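Side-chain contact in putative ABC transporter, periplasmic binding protein, amino acid (Neisseria gonorrhoeae, PDB 2YLN), which probably captures L-cystine in the periplasm as the solute receptor of an amino acid ABC transporter: residues V214-Y217 with L218-P222. The protein carries 1 engineered substitution. Sequence-based numbering, arbitrary orientation. Where two conformers were deposited one is given.
Sequences VLDY and LKKNP
N221 ND2 lies over one face of the Y217 ring, 3.3 Å above its plane and over its centre, with the ring and amide planes 24° apart. The same ND2 donates to Y217 O at 2.9 Å, roughly in the amide plane of N221, one NH2 serving ring and carbonyl alike. N221 N gives Y217 O a second, weak bond. A chi1 of -179° sets Y217 CG beside the carbonyl carbon, and the ring leaves the helix across its axis, one face turned to this amide. The N221 bonds to Y217 O sit at the C-terminal end of helix 211-220 of the solute-binding protein fold, where N221 is the first residue to leave helical geometry. One residue earlier, D216 pairs with K220 in a long salt bridge, OD2 to NZ 3.5 Å, doubtful at the lysine end, which is one of two conformers. Waters donate to both carboxylate oxygens; one of those on OD1 meets K219 NZ only weakly. On another flank V214 CG1 and L218 CD1 lie side by side, 3.9 Å apart, and the backbone bond L218 N to V214 O (2.9 Å) joins the same two residues. I228 and V226 of strand 226-231 pack against V214 and L218, respectively, and E200 OE2 hydrogen-bonds Y217 OH.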
# COMPACT_ATOMS: atom_id res chain seq x y z
N VAL A 214 -11.19 -0.54 0.15
CA VAL A 214 -12.53 -0.55 -0.45
C VAL A 214 -13.61 -0.43 0.64
O VAL A 214 -14.51 0.39 0.52
CB VAL A 214 -12.75 -1.78 -1.34
CG1 VAL A 214 -14.21 -1.85 -1.76
CG2 VAL A 214 -11.82 -1.73 -2.55
N LEU A 215 -13.45 -1.21 1.73
CA LEU A 215 -14.41 -1.09 2.81
C LEU A 215 -14.43 0.31 3.39
O LEU A 215 -15.52 0.85 3.72
CB LEU A 215 -14.13 -2.14 3.89
CG LEU A 215 -14.41 -3.56 3.50
CD1 LEU A 215 -13.92 -4.50 4.60
CD2 LEU A 215 -15.89 -3.84 3.20
N ASP A 216 -13.28 0.95 3.53
CA ASP A 216 -13.19 2.34 4.06
C ASP A 216 -13.96 3.28 3.14
O ASP A 216 -14.75 4.12 3.60
CB ASP A 216 -11.74 2.75 4.22
CG ASP A 216 -11.61 4.02 5.06
OD1 ASP A 216 -11.87 3.92 6.28
OD2 ASP A 216 -11.27 5.03 4.49
N TYR A 217 -13.76 3.11 1.85
CA TYR A 217 -14.44 3.95 0.88
C TYR A 217 -15.98 3.79 0.96
O TYR A 217 -16.71 4.77 0.92
CB TYR A 217 -13.93 3.65 -0.53
CG TYR A 217 -14.57 4.49 -1.58
CD1 TYR A 217 -15.78 4.15 -2.15
CD2 TYR A 217 -13.94 5.62 -2.03
CE1 TYR A 217 -16.36 4.91 -3.14
CE2 TYR A 217 -14.47 6.38 -3.05
CZ TYR A 217 -15.65 6.01 -3.59
OH TYR A 217 -16.20 6.76 -4.63
N LEU A 218 -16.39 2.55 1.09
CA LEU A 218 -17.83 2.27 1.16
C LEU A 218 -18.45 2.78 2.46
O LEU A 218 -19.65 3.07 2.50
CB LEU A 218 -18.12 0.77 0.98
CG LEU A 218 -17.75 0.22 -0.37
CD1 LEU A 218 -17.87 -1.28 -0.46
CD2 LEU A 218 -18.60 0.95 -1.48
N LYS A 219 -17.68 2.89 3.53
CA LYS A 219 -18.18 3.54 4.75
C LYS A 219 -18.50 4.97 4.52
O LYS A 219 -19.46 5.53 5.04
CB LYS A 219 -17.11 3.41 5.91
CG LYS A 219 -16.91 2.04 6.47
CD LYS A 219 -15.77 1.96 7.61
CE LYS A 219 -15.38 0.57 8.04
NZ LYS A 219 -14.25 0.56 9.07
N LYS A 220 -17.63 5.63 3.76
CA LYS A 220 -17.76 7.04 3.42
C LYS A 220 -18.70 7.36 2.27
O LYS A 220 -19.19 8.50 2.15
CB LYS A 220 -16.42 7.65 3.10
CG LYS A 220 -15.42 7.53 4.20
CD LYS A 220 -14.14 8.16 3.82
CE LYS A 220 -13.13 8.15 4.97
NZ LYS A 220 -13.45 7.27 6.17
N ASN A 221 -18.99 6.36 1.46
CA ASN A 221 -19.79 6.52 0.24
C ASN A 221 -20.77 5.34 0.16
O ASN A 221 -20.58 4.39 -0.55
CB ASN A 221 -18.88 6.52 -0.98
CG ASN A 221 -17.87 7.62 -0.95
OD1 ASN A 221 -18.18 8.70 -1.35
ND2 ASN A 221 -16.66 7.37 -0.47
N PRO A 222 -21.79 5.38 1.04
CA PRO A 222 -22.56 4.16 1.38
C PRO A 222 -23.59 3.77 0.37
O PRO A 222 -24.27 2.77 0.56
CB PRO A 222 -23.21 4.52 2.72
CG PRO A 222 -23.37 5.97 2.59
CD PRO A 222 -22.11 6.47 1.98
O HOH W 1 -11.39 1.77 7.70
O HOH W 2 -10.01 6.85 6.24
O HOH W 3 -12.48 5.40 8.44